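Local coordinates for TouB protein (Pseudomonas stutzeri, PDB 2INC) that probably serves as a small ubiquitin-like component of the multi-subunit toluene o-xylene monooxygenase, at residues F2-N7 with E30-H35. Residues are numbered along the deposited sequence; the frame is centred on the assembly and turned at random.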
loop_
_atom_site.group_PDB
_atom_site.type_symbol
_atom_site.label_atom_id
_atom_site.label_comp_id
_atom_site.label_asym_id
_atom_site.label_seq_id
_atom_site.Cartn_x
_atom_site.Cartn_y
_atom_site.Cartn_z
ATOM N N PHE C 2 27.930 48.897 -25.721
ATOM C CA PHE C 2 26.562 48.949 -26.249
ATOM C C PHE C 2 26.076 47.534 -26.499
ATOM O O PHE C 2 26.725 46.769 -27.212
ATOM C CB PHE C 2 26.531 49.765 -27.528
ATOM C CG PHE C 2 25.143 50.043 -28.062
ATOM C CD1 PHE C 2 24.370 51.078 -27.544
ATOM C CD2 PHE C 2 24.619 49.292 -29.100
ATOM C CE1 PHE C 2 23.114 51.343 -28.045
ATOM C CE2 PHE C 2 23.354 49.570 -29.613
ATOM C CZ PHE C 2 22.603 50.593 -29.082
ATOM N N PRO C 3 24.940 47.163 -25.874
ATOM C CA PRO C 3 24.463 45.786 -26.031
ATOM C C PRO C 3 23.703 45.608 -27.314
ATOM O O PRO C 3 22.832 46.422 -27.673
ATOM C CB PRO C 3 23.529 45.606 -24.830
ATOM C CG PRO C 3 22.953 47.016 -24.615
ATOM C CD PRO C 3 24.091 47.963 -24.968
ATOM N N ILE C 4 24.054 44.563 -28.033
ATOM C CA ILE C 4 23.196 44.130 -29.106
ATOM C C ILE C 4 22.899 42.636 -28.946
ATOM O O ILE C 4 23.585 41.915 -28.186
ATOM C CB ILE C 4 23.788 44.440 -30.537
ATOM C CG1 ILE C 4 25.158 43.795 -30.722
ATOM C CG2 ILE C 4 23.850 45.976 -30.800
ATOM C CD1 ILE C 4 25.151 42.500 -31.446
ATOM N N MET C 5 21.897 42.185 -29.694
ATOM C CA MET C 5 21.507 40.764 -29.801
ATOM C C MET C 5 21.885 40.221 -31.186
ATOM O O MET C 5 21.424 40.708 -32.232
ATOM C CB MET C 5 19.970 40.563 -29.567
ATOM C CG MET C 5 19.437 41.112 -28.204
ATOM S SD MET C 5 20.343 40.478 -26.788
ATOM C CE MET C 5 19.317 41.044 -25.421
ATOM N N SER C 6 22.697 39.185 -31.176
ATOM C CA SER C 6 23.288 38.638 -32.383
ATOM C C SER C 6 22.518 37.428 -32.810
ATOM O O SER C 6 22.472 36.470 -32.060
ATOM C CB SER C 6 24.720 38.206 -32.031
ATOM O OG SER C 6 25.270 37.397 -33.063
ATOM N N ASN C 7 21.926 37.482 -34.003
ATOM C CA ASN C 7 21.264 36.376 -34.652
ATOM C C ASN C 7 22.210 35.921 -35.804
ATOM O O ASN C 7 22.158 36.443 -36.928
ATOM C CB ASN C 7 19.920 36.864 -35.242
ATOM C CG ASN C 7 19.055 35.735 -35.761
ATOM O OD1 ASN C 7 19.212 34.575 -35.368
ATOM N ND2 ASN C 7 18.117 36.067 -36.633
ATOM N N GLU C 30 32.869 40.361 -36.064
ATOM C CA GLU C 30 33.947 39.652 -35.367
ATOM C C GLU C 30 33.543 39.255 -33.949
ATOM O O GLU C 30 33.671 38.090 -33.556
ATOM C CB GLU C 30 35.208 40.540 -35.333
ATOM C CG GLU C 30 36.318 40.085 -34.404
ATOM C CD GLU C 30 37.089 38.861 -34.939
ATOM O OE1 GLU C 30 36.699 38.327 -36.024
ATOM O OE2 GLU C 30 38.085 38.433 -34.270
ATOM N N LYS C 31 33.083 40.236 -33.186
ATOM C CA LYS C 31 32.642 40.042 -31.826
ATOM C C LYS C 31 31.513 39.023 -31.738
ATOM O O LYS C 31 31.545 38.156 -30.890
ATOM C CB LYS C 31 32.235 41.374 -31.201
ATOM C CG LYS C 31 33.430 42.104 -30.582
ATOM C CD LYS C 31 33.104 43.549 -30.337
ATOM C CE LYS C 31 34.184 44.244 -29.547
ATOM N NZ LYS C 31 33.878 45.714 -29.493
ATOM N N CYS C 32 30.548 39.118 -32.633
ATOM C CA CYS C 32 29.497 38.104 -32.750
ATOM C C CYS C 32 30.028 36.714 -33.110
ATOM O O CYS C 32 29.709 35.718 -32.430
ATOM C CB CYS C 32 28.473 38.561 -33.785
ATOM S SG CYS C 32 27.616 40.065 -33.224
ATOM N N ALA C 33 30.853 36.641 -34.169
ATOM C CA ALA C 33 31.403 35.385 -34.663
ATOM C C ALA C 33 32.003 34.579 -33.540
ATOM O O ALA C 33 31.891 33.362 -33.533
ATOM C CB ALA C 33 32.494 35.657 -35.748
ATOM N N TYR C 34 32.624 35.266 -32.589
ATOM C CA TYR C 34 33.280 34.641 -31.463
ATOM C C TYR C 34 32.342 33.676 -30.683
ATOM O O TYR C 34 32.790 32.706 -30.061
ATOM C CB TYR C 34 33.802 35.746 -30.540
ATOM C CG TYR C 34 34.469 35.228 -29.304
ATOM C CD1 TYR C 34 35.826 34.923 -29.302
ATOM C CD2 TYR C 34 33.754 35.014 -28.134
ATOM C CE1 TYR C 34 36.452 34.426 -28.161
ATOM C CE2 TYR C 34 34.377 34.500 -26.985
ATOM C CZ TYR C 34 35.722 34.224 -27.014
ATOM O OH TYR C 34 36.354 33.726 -25.893
ATOM N N HIS C 35 31.045 33.978 -30.697
ATOM C CA HIS C 35 30.067 33.231 -29.901
ATOM C C HIS C 35 29.327 32.198 -30.740
ATOM O O HIS C 35 28.423 31.527 -30.221
ATOM C CB HIS C 35 29.079 34.189 -29.223
ATOM C CG HIS C 35 29.711 35.038 -28.166
ATOM N ND1 HIS C 35 30.169 34.528 -26.965
ATOM C CD2 HIS C 35 30.005 36.360 -28.148
ATOM C CE1 HIS C 35 30.718 35.500 -26.256
ATOM N NE2 HIS C 35 30.632 36.621 -26.950
HETATM O O HOH W 1 26.688 35.328 -32.447
#
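Cys32 sets its thiol down on the inner side of strand 2-8, over Ser6 and against the end of Ile4. SG lies 3.6 Å from both CB and OG of Ser6, so the sulfur rests alongside the whole CB-OG bond, while Cys32 CB comes within 3.5 Å of Ser6 OG. The second touch is lighter: the terminal methyl of Ile4, CD1, reaches SG of Cys32 at 3.9 Å. It gets there because CG1 sits between the backbone N and the carbonyl carbon (chi1 58°), and chi2 at 98° lies off the staggered values. Strand 76-82 extends this packing, Leu77 touching Ile4 and Ile79 touching both Ser6 and Cys32, and Phe8 also lies against Cys32. Helix 25-33 thus packs on one face of a mixed sheet in which strand 2-8 runs antiparallel to 14-19 and parallel to 76-82, the beta-grasp fold of ubiquitin. Met5 and Asn7 point from strand 2-8 away from the helix, and both meet the chain of another protein in the assembly. On the carbonyl side of Cys32 the direct packing gives way to a water bridge. No direct hydrogen bond joins the segments; instead one water lies 2.6 Å from Ser6 OG and 3.0 Å from Cys32 O, where it can act as donor. With OG anti to the backbone N (chi1 167°), the Ser6 hydroxyl is carried out to where it meets both the cysteine side chain and this water. The same Cys32 carbonyl also accepts the backbone N-H of His35, with Cys32 O 2.8 Å from His35 N, so that one carbonyl oxygen has both a backbone N-H and the water within bonding distance.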